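Local coordinates for putative nucleolar GTP-binding protein 1 (Plasmodium falciparum, PDB 2QU8), which binds guanine nucleotide, here GDP, and is probably a GTPase of the nucleolar NOG1 family, at residues V54-Y59 and N65-H70; F71-N76 and Q194-A199; L124-Q129 and I162-L167. All blocks are in the same frame, centred on the assembly; numbering follows the deposited sequence.

From the N terminus, the chain first closes on itself in contact 1, where strand 54-57 runs against the start of strand 66-73 across a short connection whose residues 60-64 are not modelled. Strand 66-73 carries straight on into contact 2, whose first segment follows at once and whose partner, on helix 192-222, comes more than a hundred residues later. That long excursion contains contact 3 entirely, between the starts of helices 126-137 and 162-174. Contacts 1 and 2 therefore share one strand of the central sheet, with centres about 19 Å apart, while contact 3 lies across the chain's centre from contact 1 and touches neither.

Contact 1: residues V54-Y59 and N65-H70; sequences VDVQSY and NLYVGH
L66 and Y59 meet at the turn end of an antiparallel beta hairpin, beside the connection between its strands, and L66 can be followed outward. Its CB lies 3.6 Å from Y59 CZ, the two side chains crossing at about a right angle. With CG anti to the backbone N (chi1 172°), the branches part: CD1 reaches Y59 OH at 3.3 Å, while CD2 turns along the side chain of Q57 and comes 3.9 Å from Q57 CB. Beyond the pair, L66 also packs on P23 and I25.

Two hydrogen-bonded pairs hold the strands together. Q57 and L66 exchange backbone hydrogen bonds, L66 N to Q57 O being the shorter at 2.6 Å; D55 and V68 form a second such pair. On the face of V54, V56 and Y67, V56 CG2 lies 3.7 Å from Y67 CE1, and V54 CG1 comes to the edge of the same ring. The other face carries D55, whose OD1 takes a weak bond from H70 NE2 at 3.3 Å, and water 1 joins the same two atoms, donating to D55 OD1 at 2.6 Å. At the turn end water 2 links Y59 OH with N65 O.

Strand 54-57 is outermost in the sheet on this side, and its backbone bonds to 66-70 fix its register. The polar patch is consistent with a neutral H70 protonated on NE2, ND1 accepting weakly from K29.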
ATOM      1  N   VAL A  54      13.727  10.550   4.720  1.00 33.38           N
ATOM      2  CA  VAL A  54      12.478  10.350   5.425  1.00 34.05           C
ATOM      3  C   VAL A  54      12.247  11.499   6.398  1.00 35.33           C
ATOM      4  O   VAL A  54      13.100  11.808   7.246  1.00 34.96           O
ATOM      5  CB  VAL A  54      12.478   8.980   6.176  1.00 33.96           C
ATOM      6  CG1 VAL A  54      11.328   8.876   7.175  1.00 32.97           C
ATOM      7  CG2 VAL A  54      12.437   7.813   5.181  1.00 33.43           C
ATOM      8  N   ASP A  55      11.098  12.149   6.249  1.00 36.31           N
ATOM      9  CA  ASP A  55      10.680  13.154   7.204  1.00 37.79           C
ATOM     10  C   ASP A  55       9.794  12.504   8.250  1.00 38.17           C
ATOM     11  O   ASP A  55       8.835  11.802   7.924  1.00 37.98           O
ATOM     12  CB  ASP A  55       9.983  14.321   6.503  1.00 37.98           C
ATOM     13  CG  ASP A  55      10.954  15.190   5.729  1.00 40.27           C
ATOM     14  OD1 ASP A  55      10.685  15.484   4.546  1.00 43.18           O
ATOM     15  OD2 ASP A  55      12.006  15.572   6.297  1.00 43.44           O
ATOM     16  N   VAL A  56      10.150  12.711   9.512  1.00 39.14           N
ATOM     17  CA  VAL A  56       9.364  12.204  10.626  1.00 40.09           C
ATOM     18  C   VAL A  56       8.426  13.315  11.060  1.00 40.88           C
ATOM     19  O   VAL A  56       8.864  14.378  11.503  1.00 40.85           O
ATOM     20  CB  VAL A  56      10.255  11.723  11.803  1.00 40.03           C
ATOM     21  CG1 VAL A  56       9.404  11.096  12.911  1.00 39.98           C
ATOM     22  CG2 VAL A  56      11.296  10.728  11.313  1.00 40.23           C
ATOM     23  N   GLN A  57       7.132  13.070  10.905  1.00 41.99           N
ATOM     24  CA  GLN A  57       6.123  14.061  11.246  1.00 43.26           C
ATOM     25  C   GLN A  57       5.228  13.501  12.338  1.00 43.51           C
ATOM     26  O   GLN A  57       5.003  12.290  12.400  1.00 43.65           O
ATOM     27  CB  GLN A  57       5.326  14.466  10.003  1.00 43.18           C
ATOM     28  CG  GLN A  57       6.139  15.299   9.003  1.00 44.41           C
ATOM     29  CD  GLN A  57       5.506  15.374   7.625  1.00 45.09           C
ATOM     30  OE1 GLN A  57       4.309  15.138   7.467  1.00 48.52           O
ATOM     31  NE2 GLN A  57       6.311  15.709   6.615  1.00 47.26           N
ATOM     32  N   SER A  58       4.753  14.377  13.220  1.00 43.84           N
ATOM     33  CA  SER A  58       3.916  13.947  14.336  1.00 44.43           C
ATOM     34  C   SER A  58       2.482  14.450  14.206  1.00 44.51           C
ATOM     35  O   SER A  58       2.223  15.489  13.592  1.00 44.40           O
ATOM     36  CB  SER A  58       4.522  14.369  15.682  1.00 44.42           C
ATOM     37  OG  SER A  58       4.796  15.756  15.718  1.00 45.86           O
ATOM     38  N   TYR A  59       1.558  13.685  14.773  1.00 44.60           N
ATOM     39  CA  TYR A  59       0.158  14.065  14.816  1.00 45.14           C
ATOM     40  C   TYR A  59      -0.086  15.007  15.991  1.00 45.18           C
ATOM     41  O   TYR A  59       0.241  14.681  17.135  1.00 45.43           O
ATOM     42  CB  TYR A  59      -0.725  12.825  14.957  1.00 45.38           C
ATOM     43  CG  TYR A  59      -0.544  11.798  13.867  1.00 45.69           C
ATOM     44  CD1 TYR A  59      -1.079  12.001  12.596  1.00 46.11           C
ATOM     45  CD2 TYR A  59       0.148  10.614  14.113  1.00 46.26           C
ATOM     46  CE1 TYR A  59      -0.919  11.049  11.591  1.00 46.31           C
ATOM     47  CE2 TYR A  59       0.310   9.653  13.116  1.00 46.11           C
ATOM     48  CZ  TYR A  59      -0.226   9.880  11.859  1.00 46.14           C
ATOM     49  OH  TYR A  59      -0.070   8.937  10.872  1.00 46.36           O
ATOM     50  N   ASN A  65       3.680   8.799  15.305  1.00 42.14           N
ATOM     51  CA  ASN A  65       4.622   9.266  14.287  1.00 41.81           C
ATOM     52  C   ASN A  65       4.237   8.838  12.872  1.00 41.15           C
ATOM     53  O   ASN A  65       3.965   7.664  12.612  1.00 41.52           O
ATOM     54  CB  ASN A  65       6.055   8.822  14.616  1.00 42.26           C
ATOM     55  CG  ASN A  65       6.848   9.889  15.364  1.00 42.74           C
ATOM     56  OD1 ASN A  65       6.400  11.026  15.504  1.00 43.91           O
ATOM     57  ND2 ASN A  65       8.045   9.528  15.827  1.00 42.65           N
ATOM     58  N   LEU A  66       4.200   9.813  11.972  1.00 40.07           N
ATOM     59  CA  LEU A  66       3.945   9.574  10.561  1.00 38.95           C
ATOM     60  C   LEU A  66       5.265   9.726   9.811  1.00 38.00           C
ATOM     61  O   LEU A  66       6.055  10.614  10.115  1.00 38.20           O
ATOM     62  CB  LEU A  66       2.876  10.557  10.062  1.00 39.22           C
ATOM     63  CG  LEU A  66       2.499  10.709   8.588  1.00 39.60           C
ATOM     64  CD1 LEU A  66       0.991  10.843   8.438  1.00 39.62           C
ATOM     65  CD2 LEU A  66       3.208  11.903   7.980  1.00 40.01           C
ATOM     66  N   TYR A  67       5.513   8.850   8.846  1.00 36.63           N
ATOM     67  CA  TYR A  67       6.780   8.847   8.122  1.00 35.41           C
ATOM     68  C   TYR A  67       6.559   9.067   6.635  1.00 34.50           C
ATOM     69  O   TYR A  67       5.707   8.410   6.028  1.00 33.80           O
ATOM     70  CB  TYR A  67       7.517   7.528   8.353  1.00 35.81           C
ATOM     71  CG  TYR A  67       7.873   7.295   9.794  1.00 36.24           C
ATOM     72  CD1 TYR A  67       9.101   7.712  10.295  1.00 36.26           C
ATOM     73  CD2 TYR A  67       6.972   6.682  10.667  1.00 35.83           C
ATOM     74  CE1 TYR A  67       9.435   7.512  11.624  1.00 36.69           C
ATOM     75  CE2 TYR A  67       7.297   6.480  12.003  1.00 36.62           C
ATOM     76  CZ  TYR A  67       8.531   6.902  12.469  1.00 36.86           C
ATOM     77  OH  TYR A  67       8.875   6.711  13.784  1.00 38.04           O
ATOM     78  N   VAL A  68       7.308  10.010   6.066  1.00 33.27           N
ATOM     79  CA  VAL A  68       7.248  10.286   4.632  1.00 32.44           C
ATOM     80  C   VAL A  68       8.633  10.145   4.009  1.00 32.10           C
ATOM     81  O   VAL A  68       9.498  11.002   4.195  1.00 31.60           O
ATOM     82  CB  VAL A  68       6.688  11.692   4.295  1.00 32.15           C
ATOM     83  CG1 VAL A  68       6.450  11.808   2.786  1.00 32.54           C
ATOM     84  CG2 VAL A  68       5.399  11.974   5.043  1.00 32.34           C
ATOM     85  N   GLY A  69       8.831   9.052   3.285  1.00 31.71           N
ATOM     86  CA  GLY A  69      10.046   8.847   2.502  1.00 32.33           C
ATOM     87  C   GLY A  69       9.888   9.482   1.132  1.00 32.62           C
ATOM     88  O   GLY A  69       8.766   9.658   0.659  1.00 32.45           O
ATOM     89  N   HIS A  70      11.008   9.828   0.505  1.00 33.11           N
ATOM     90  CA  HIS A  70      11.020  10.438  -0.823  1.00 34.03           C
ATOM     91  C   HIS A  70      11.968   9.699  -1.757  1.00 34.76           C
ATOM     92  O   HIS A  70      13.056   9.273  -1.347  1.00 34.78           O
ATOM     93  CB  HIS A  70      11.442  11.911  -0.727  1.00 34.29           C
ATOM     94  CG  HIS A  70      10.588  12.722   0.196  1.00 34.70           C
ATOM     95  ND1 HIS A  70       9.427  13.343  -0.216  1.00 35.58           N
ATOM     96  CD2 HIS A  70      10.711  12.993   1.517  1.00 35.13           C
ATOM     97  CE1 HIS A  70       8.878  13.970   0.809  1.00 35.86           C
ATOM     98  NE2 HIS A  70       9.636  13.773   1.873  1.00 35.40           N
TER
HETATM   99  O   HOH W   1       8.222  15.429   3.614  1.00 44.45           O
HETATM  100  O   HOH W   2       1.603   6.817  12.369  1.00 35.94           O
HETATM  101  O   HOH W   3       2.877  11.150  16.334  1.00 58.79           O

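Contact 2: residues F71-N76 and Q194-A199; sequences FDHKLN and QAKITA
K196 NZ sits over one face of the H73 imidazole, 3.1 Å from H73 CG and displaced toward the rim of the ring. The lysine gets there by bending: its chain leaves the helix extended, CG anti to the backbone N, then folds at chi3 (76°) and chi4, which brings the ammonium back over the ring. On the way its CD passes F71, 3.6 Å from F71 CE1, in an off-centre CH-pi contact 4.1 Å from the ring centroid. I197, the next residue of the helix, adds CG1 at 3.5 Å from H73 NE2, its side chain crossing the imidazole at about a right angle.

The second shell sets these groups in place. K74 CG lies over the opposite face of the H73 ring, offset toward the rim, so the imidazole is held between two lysines of different segments. H73 also opens the type I' turn H73-N76 that joins strands 66-73 and 76-82, pairing with N76 through H73 N to N76 O at 2.9 Å. F71 meets the ring of Y78 with nearly parallel planes and packs on I80 and I32, while V49 of helix 42-49 touches K196.

The first turns of helix 192-222 thus lie against the sheet close to this hairpin turn, K196 spending its aliphatic part on the F71 ring. An ammonium over the imidazole face would be expected to disfavour a second positive charge on H73.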
ATOM      1  N   PHE A  71      11.555   9.546  -3.011  1.00 35.54           N
ATOM      2  CA  PHE A  71      12.421   8.975  -4.040  1.00 36.58           C
ATOM      3  C   PHE A  71      12.001   9.407  -5.441  1.00 37.70           C
ATOM      4  O   PHE A  71      10.858   9.807  -5.665  1.00 37.39           O
ATOM      5  CB  PHE A  71      12.487   7.440  -3.937  1.00 36.13           C
ATOM      6  CG  PHE A  71      11.177   6.743  -4.217  1.00 35.87           C
ATOM      7  CD1 PHE A  71      10.876   6.280  -5.495  1.00 34.98           C
ATOM      8  CD2 PHE A  71      10.250   6.539  -3.198  1.00 35.43           C
ATOM      9  CE1 PHE A  71       9.666   5.638  -5.756  1.00 35.58           C
ATOM     10  CE2 PHE A  71       9.038   5.896  -3.449  1.00 34.94           C
ATOM     11  CZ  PHE A  71       8.748   5.439  -4.730  1.00 35.53           C
ATOM     12  N   ASP A  72      12.946   9.332  -6.370  1.00 39.25           N
ATOM     13  CA  ASP A  72      12.668   9.545  -7.775  1.00 41.11           C
ATOM     14  C   ASP A  72      12.684   8.220  -8.501  1.00 42.05           C
ATOM     15  O   ASP A  72      13.498   7.338  -8.208  1.00 42.21           O
ATOM     16  CB  ASP A  72      13.694  10.482  -8.413  1.00 41.54           C
ATOM     17  CG  ASP A  72      13.825  11.797  -7.674  1.00 42.67           C
ATOM     18  OD1 ASP A  72      12.826  12.253  -7.078  1.00 45.21           O
ATOM     19  OD2 ASP A  72      14.930  12.376  -7.686  1.00 44.79           O
ATOM     20  N   HIS A  73      11.759   8.080  -9.439  1.00 43.22           N
ATOM     21  CA  HIS A  73      11.784   6.966 -10.360  1.00 44.41           C
ATOM     22  C   HIS A  73      11.389   7.436 -11.748  1.00 44.50           C
ATOM     23  O   HIS A  73      10.295   7.975 -11.948  1.00 44.63           O
ATOM     24  CB  HIS A  73      10.870   5.837  -9.894  1.00 44.78           C
ATOM     25  CG  HIS A  73      11.025   4.583 -10.696  1.00 46.32           C
ATOM     26  ND1 HIS A  73      12.212   3.885 -10.759  1.00 47.23           N
ATOM     27  CD2 HIS A  73      10.146   3.908 -11.473  1.00 47.07           C
ATOM     28  CE1 HIS A  73      12.057   2.831 -11.539  1.00 48.68           C
ATOM     29  NE2 HIS A  73      10.813   2.823 -11.986  1.00 49.12           N
ATOM     30  N   LYS A  74      12.306   7.234 -12.691  1.00 44.92           N
ATOM     31  CA  LYS A  74      12.105   7.593 -14.094  1.00 44.96           C
ATOM     32  C   LYS A  74      11.669   9.053 -14.226  1.00 44.50           C
ATOM     33  O   LYS A  74      10.606   9.357 -14.778  1.00 44.60           O
ATOM     34  CB  LYS A  74      11.110   6.631 -14.760  1.00 45.56           C
ATOM     35  CG  LYS A  74      11.466   5.140 -14.614  1.00 46.18           C
ATOM     36  CD  LYS A  74      12.728   4.753 -15.402  1.00 47.15           C
ATOM     37  CE  LYS A  74      12.917   3.235 -15.420  1.00 47.25           C
ATOM     38  NZ  LYS A  74      13.701   2.752 -16.598  1.00 47.84           N
ATOM     39  N   LEU A  75      12.505   9.936 -13.675  1.00 43.79           N
ATOM     40  CA  LEU A  75      12.358  11.403 -13.752  1.00 43.11           C
ATOM     41  C   LEU A  75      11.163  11.983 -12.987  1.00 42.44           C
ATOM     42  O   LEU A  75      10.925  13.189 -13.016  1.00 42.41           O
ATOM     43  CB  LEU A  75      12.361  11.883 -15.213  1.00 43.42           C
ATOM     44  CG  LEU A  75      13.561  11.464 -16.072  1.00 43.79           C
ATOM     45  CD1 LEU A  75      13.419  12.010 -17.482  1.00 44.15           C
ATOM     46  CD2 LEU A  75      14.878  11.915 -15.437  1.00 44.97           C
ATOM     47  N   ASN A  76      10.425  11.119 -12.297  1.00 41.54           N
ATOM     48  CA  ASN A  76       9.272  11.532 -11.516  1.00 40.62           C
ATOM     49  C   ASN A  76       9.550  11.436 -10.025  1.00 39.61           C
ATOM     50  O   ASN A  76      10.263  10.548  -9.575  1.00 39.34           O
ATOM     51  CB  ASN A  76       8.047  10.692 -11.877  1.00 41.10           C
ATOM     52  CG  ASN A  76       7.561  10.942 -13.289  1.00 41.95           C
ATOM     53  OD1 ASN A  76       6.699  11.787 -13.517  1.00 43.88           O
ATOM     54  ND2 ASN A  76       8.119  10.210 -14.250  1.00 43.63           N
ATOM     55  N   GLN A 194      11.880  -4.084  -7.767  1.00 34.84           N
ATOM     56  CA  GLN A 194      10.795  -4.567  -8.630  1.00 34.70           C
ATOM     57  C   GLN A 194       9.402  -4.245  -8.078  1.00 34.13           C
ATOM     58  O   GLN A 194       8.531  -3.797  -8.820  1.00 34.05           O
ATOM     59  CB  GLN A 194      10.920  -6.080  -8.878  1.00 35.06           C
ATOM     60  CG  GLN A 194      11.998  -6.473  -9.883  1.00 36.94           C
ATOM     61  CD  GLN A 194      11.794  -5.842 -11.269  1.00 39.17           C
ATOM     62  OE1 GLN A 194      12.762  -5.440 -11.920  1.00 40.25           O
ATOM     63  NE2 GLN A 194      10.538  -5.739 -11.710  1.00 38.77           N
ATOM     64  N   ALA A 195       9.201  -4.486  -6.780  1.00 33.77           N
ATOM     65  CA  ALA A 195       7.946  -4.160  -6.095  1.00 33.34           C
ATOM     66  C   ALA A 195       7.620  -2.661  -6.169  1.00 33.35           C
ATOM     67  O   ALA A 195       6.468  -2.271  -6.386  1.00 33.06           O
ATOM     68  CB  ALA A 195       8.010  -4.615  -4.651  1.00 33.18           C
ATOM     69  N   LYS A 196       8.646  -1.838  -5.985  1.00 33.53           N
ATOM     70  CA  LYS A 196       8.524  -0.385  -6.082  1.00 34.38           C
ATOM     71  C   LYS A 196       8.106   0.041  -7.495  1.00 34.61           C
ATOM     72  O   LYS A 196       7.236   0.894  -7.663  1.00 34.94           O
ATOM     73  CB  LYS A 196       9.847   0.271  -5.689  1.00 34.16           C
ATOM     74  CG  LYS A 196       9.798   1.790  -5.608  1.00 35.30           C
ATOM     75  CD  LYS A 196      11.200   2.384  -5.645  1.00 37.21           C
ATOM     76  CE  LYS A 196      11.794   2.366  -7.047  1.00 38.66           C
ATOM     77  NZ  LYS A 196      10.848   2.956  -8.031  1.00 40.82           N
ATOM     78  N   ILE A 197       8.715  -0.581  -8.500  1.00 35.34           N
ATOM     79  CA  ILE A 197       8.387  -0.326  -9.911  1.00 35.77           C
ATOM     80  C   ILE A 197       6.931  -0.670 -10.265  1.00 35.90           C
ATOM     81  O   ILE A 197       6.237   0.133 -10.884  1.00 35.86           O
ATOM     82  CB  ILE A 197       9.400  -1.038 -10.856  1.00 35.91           C
ATOM     83  CG1 ILE A 197      10.798  -0.422 -10.671  1.00 36.20           C
ATOM     84  CG2 ILE A 197       8.955  -0.939 -12.312  1.00 36.38           C
ATOM     85  CD1 ILE A 197      11.958  -1.285 -11.123  1.00 36.99           C
ATOM     86  N   THR A 198       6.453  -1.846  -9.859  1.00 36.44           N
ATOM     87  CA  THR A 198       5.057  -2.215 -10.156  1.00 36.76           C
ATOM     88  C   THR A 198       4.013  -1.327  -9.455  1.00 37.00           C
ATOM     89  O   THR A 198       2.957  -1.050 -10.030  1.00 36.80           O
ATOM     90  CB  THR A 198       4.750  -3.745 -10.006  1.00 36.84           C
ATOM     91  OG1 THR A 198       3.539  -3.933  -9.260  1.00 38.05           O
ATOM     92  CG2 THR A 198       5.867  -4.478  -9.328  1.00 36.60           C
ATOM     93  N   ALA A 199       4.315  -0.872  -8.236  1.00 37.52           N
ATOM     94  CA  ALA A 199       3.470   0.116  -7.548  1.00 37.70           C
ATOM     95  C   ALA A 199       3.324   1.399  -8.373  1.00 38.04           C
ATOM     96  O   ALA A 199       2.209   1.839  -8.660  1.00 38.25           O
ATOM     97  CB  ALA A 199       4.015   0.427  -6.155  1.00 37.61           C
TER

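Contact 3: residues L124-Q129 and I162-L167; sequences LTIKEQ and IDNKLL
I126 and N164 bring together the first turns of two helices, 126-137 and 162-174, which pack beside each other on one side of the nucleotide-binding domain, whose mixed sheet and P-loop pattern are consistent with the G-domain fold of small GTPases.

The direct contacts are van der Waals. N164 lays its amide obliquely across I126, with OD1 3.8 Å from I126 CB and ND2 4.0 Å from I126 CD1. One residue on, K127 offers the aliphatic part of its chain: L167 CD1 lies 3.9 Å from K127 CB, and the lysine, extended until it bends at chi4 (58°), brings NZ round near L167 CD2.

Polar bonds serve mainly within the first segment. T125 is the N-cap of helix 126-137 and forms a capping box with E128: T125 OG1 accepts from E128 N at 3.2 Å, and T125 N donates to E128 OE1 at 2.9 Å, using the anti lone pair of that oxygen. The helix start is further tied by E120, which receives I126 N, and by Q129, whose OE1 takes D117 N.

Between the helices the polar link is by water: water 4 accepts from K127 N at 3.1 Å and donates to N164 OD1 at 2.7 Å.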
ATOM      1  N   LEU A 124       1.395 -12.700  13.285  1.00 27.35           N
ATOM      2  CA  LEU A 124       0.053 -13.020  12.790  1.00 27.52           C
ATOM      3  C   LEU A 124       0.144 -13.948  11.577  1.00 27.46           C
ATOM      4  O   LEU A 124       1.083 -13.849  10.777  1.00 26.82           O
ATOM      5  CB  LEU A 124      -0.735 -11.746  12.436  1.00 27.28           C
ATOM      6  CG  LEU A 124      -1.068 -10.718  13.526  1.00 28.06           C
ATOM      7  CD1 LEU A 124      -1.659  -9.444  12.906  1.00 28.00           C
ATOM      8  CD2 LEU A 124      -2.013 -11.277  14.591  1.00 28.30           C
ATOM      9  N   THR A 125      -0.821 -14.857  11.451  1.00 27.35           N
ATOM     10  CA  THR A 125      -0.810 -15.799  10.331  1.00 27.58           C
ATOM     11  C   THR A 125      -1.152 -15.074   9.036  1.00 27.48           C
ATOM     12  O   THR A 125      -1.681 -13.967   9.054  1.00 27.08           O
ATOM     13  CB  THR A 125      -1.811 -16.965  10.512  1.00 27.45           C
ATOM     14  OG1 THR A 125      -3.136 -16.440  10.593  1.00 26.53           O
ATOM     15  CG2 THR A 125      -1.499 -17.785  11.760  1.00 27.71           C
ATOM     16  N   ILE A 126      -0.857 -15.712   7.911  1.00 27.83           N
ATOM     17  CA  ILE A 126      -1.252 -15.164   6.627  1.00 28.65           C
ATOM     18  C   ILE A 126      -2.758 -14.857   6.597  1.00 28.56           C
ATOM     19  O   ILE A 126      -3.154 -13.800   6.125  1.00 28.80           O
ATOM     20  CB  ILE A 126      -0.819 -16.090   5.467  1.00 28.83           C
ATOM     21  CG1 ILE A 126       0.706 -16.006   5.297  1.00 28.91           C
ATOM     22  CG2 ILE A 126      -1.561 -15.713   4.176  1.00 29.38           C
ATOM     23  CD1 ILE A 126       1.356 -17.192   4.591  1.00 28.57           C
ATOM     24  N   LYS A 127      -3.579 -15.754   7.146  1.00 28.89           N
ATOM     25  CA  LYS A 127      -5.043 -15.573   7.164  1.00 29.25           C
ATOM     26  C   LYS A 127      -5.475 -14.370   7.993  1.00 28.97           C
ATOM     27  O   LYS A 127      -6.398 -13.640   7.604  1.00 29.23           O
ATOM     28  CB  LYS A 127      -5.753 -16.840   7.671  1.00 29.12           C
ATOM     29  CG  LYS A 127      -7.280 -16.717   7.770  1.00 29.63           C
ATOM     30  CD  LYS A 127      -7.924 -18.014   8.254  1.00 31.23           C
ATOM     31  CE  LYS A 127      -9.452 -17.918   8.254  1.00 35.42           C
ATOM     32  NZ  LYS A 127     -10.001 -17.583   6.890  1.00 38.26           N
ATOM     33  N   GLU A 128      -4.821 -14.171   9.138  1.00 28.40           N
ATOM     34  CA  GLU A 128      -5.099 -13.009   9.985  1.00 28.42           C
ATOM     35  C   GLU A 128      -4.680 -11.714   9.274  1.00 28.02           C
ATOM     36  O   GLU A 128      -5.335 -10.682   9.415  1.00 28.23           O
ATOM     37  CB  GLU A 128      -4.392 -13.138  11.340  1.00 28.26           C
ATOM     38  CG  GLU A 128      -4.973 -14.219  12.244  1.00 28.85           C
ATOM     39  CD  GLU A 128      -4.163 -14.442  13.513  1.00 29.30           C
ATOM     40  OE1 GLU A 128      -2.929 -14.566  13.422  1.00 28.72           O
ATOM     41  OE2 GLU A 128      -4.769 -14.502  14.609  1.00 31.36           O
ATOM     42  N   GLN A 129      -3.595 -11.781   8.504  1.00 27.81           N
ATOM     43  CA  GLN A 129      -3.135 -10.625   7.726  1.00 27.54           C
ATOM     44  C   GLN A 129      -4.061 -10.332   6.541  1.00 27.76           C
ATOM     45  O   GLN A 129      -4.287  -9.177   6.198  1.00 27.55           O
ATOM     46  CB  GLN A 129      -1.694 -10.814   7.258  1.00 27.27           C
ATOM     47  CG  GLN A 129      -0.679 -10.861   8.395  1.00 27.20           C
ATOM     48  CD  GLN A 129       0.725 -11.142   7.908  1.00 26.95           C
ATOM     49  OE1 GLN A 129       1.361 -10.285   7.290  1.00 27.37           O
ATOM     50  NE2 GLN A 129       1.224 -12.342   8.194  1.00 26.65           N
ATOM     51  N   ILE A 162      -2.243 -24.672   0.724  1.00 51.79           N
ATOM     52  CA  ILE A 162      -3.247 -24.534  -0.328  1.00 51.17           C
ATOM     53  C   ILE A 162      -4.413 -23.642   0.107  1.00 50.44           C
ATOM     54  O   ILE A 162      -4.956 -22.884  -0.701  1.00 50.27           O
ATOM     55  CB  ILE A 162      -3.736 -25.920  -0.839  1.00 51.30           C
ATOM     56  CG1 ILE A 162      -4.300 -26.764   0.317  1.00 51.21           C
ATOM     57  CG2 ILE A 162      -2.589 -26.636  -1.563  1.00 51.66           C
ATOM     58  CD1 ILE A 162      -4.672 -28.189  -0.047  1.00 51.51           C
ATOM     59  N   ASP A 163      -4.777 -23.721   1.384  1.00 49.53           N
ATOM     60  CA  ASP A 163      -5.750 -22.791   1.946  1.00 48.76           C
ATOM     61  C   ASP A 163      -5.223 -21.348   1.907  1.00 47.74           C
ATOM     62  O   ASP A 163      -5.966 -20.437   1.555  1.00 47.62           O
ATOM     63  CB  ASP A 163      -6.169 -23.214   3.355  1.00 49.00           C
ATOM     64  CG  ASP A 163      -7.215 -24.327   3.348  1.00 50.38           C
ATOM     65  OD1 ASP A 163      -7.020 -25.346   2.639  1.00 51.71           O
ATOM     66  OD2 ASP A 163      -8.239 -24.184   4.053  1.00 50.93           O
ATOM     67  N   ASN A 164      -3.943 -21.152   2.227  1.00 46.67           N
ATOM     68  CA  ASN A 164      -3.304 -19.830   2.110  1.00 45.74           C
ATOM     69  C   ASN A 164      -3.205 -19.320   0.661  1.00 45.46           C
ATOM     70  O   ASN A 164      -3.521 -18.165   0.392  1.00 45.26           O
ATOM     71  CB  ASN A 164      -1.934 -19.812   2.803  1.00 45.45           C
ATOM     72  CG  ASN A 164      -2.042 -19.789   4.330  1.00 45.05           C
ATOM     73  OD1 ASN A 164      -2.982 -19.222   4.894  1.00 43.24           O
ATOM     74  ND2 ASN A 164      -1.070 -20.405   5.003  1.00 44.11           N
ATOM     75  N   LYS A 165      -2.785 -20.187  -0.264  1.00 45.30           N
ATOM     76  CA  LYS A 165      -2.745 -19.851  -1.695  1.00 45.22           C
ATOM     77  C   LYS A 165      -4.122 -19.513  -2.260  1.00 45.05           C
ATOM     78  O   LYS A 165      -4.257 -18.591  -3.065  1.00 44.94           O
ATOM     79  CB  LYS A 165      -2.117 -20.982  -2.512  1.00 45.33           C
ATOM     80  CG  LYS A 165      -0.610 -20.925  -2.578  1.00 46.00           C
ATOM     81  CD  LYS A 165      -0.045 -22.071  -3.387  1.00 46.99           C
ATOM     82  CE  LYS A 165       1.456 -21.914  -3.568  1.00 48.22           C
ATOM     83  NZ  LYS A 165       2.116 -23.209  -3.928  1.00 49.53           N
ATOM     84  N   LEU A 166      -5.139 -20.259  -1.832  1.00 44.84           N
ATOM     85  CA  LEU A 166      -6.508 -20.019  -2.290  1.00 44.79           C
ATOM     86  C   LEU A 166      -7.155 -18.819  -1.607  1.00 44.45           C
ATOM     87  O   LEU A 166      -8.047 -18.195  -2.179  1.00 44.54           O
ATOM     88  CB  LEU A 166      -7.369 -21.278  -2.146  1.00 44.91           C
ATOM     89  CG  LEU A 166      -7.188 -22.293  -3.283  1.00 45.44           C
ATOM     90  CD1 LEU A 166      -7.073 -23.718  -2.764  1.00 46.52           C
ATOM     91  CD2 LEU A 166      -8.307 -22.173  -4.320  1.00 46.19           C
ATOM     92  N   LEU A 167      -6.712 -18.505  -0.387  1.00 44.35           N
ATOM     93  CA  LEU A 167      -7.112 -17.263   0.293  1.00 44.22           C
ATOM     94  C   LEU A 167      -6.569 -16.037  -0.440  1.00 43.99           C
ATOM     95  O   LEU A 167      -7.282 -15.050  -0.623  1.00 43.89           O
ATOM     96  CB  LEU A 167      -6.630 -17.245   1.747  1.00 44.17           C
ATOM     97  CG  LEU A 167      -7.465 -17.975   2.799  1.00 44.74           C
ATOM     98  CD1 LEU A 167      -6.666 -18.113   4.094  1.00 44.63           C
ATOM     99  CD2 LEU A 167      -8.794 -17.267   3.041  1.00 44.25           C
TER
HETATM  100  O   HOH W   4      -2.730 -18.701   7.573  1.00 32.58           O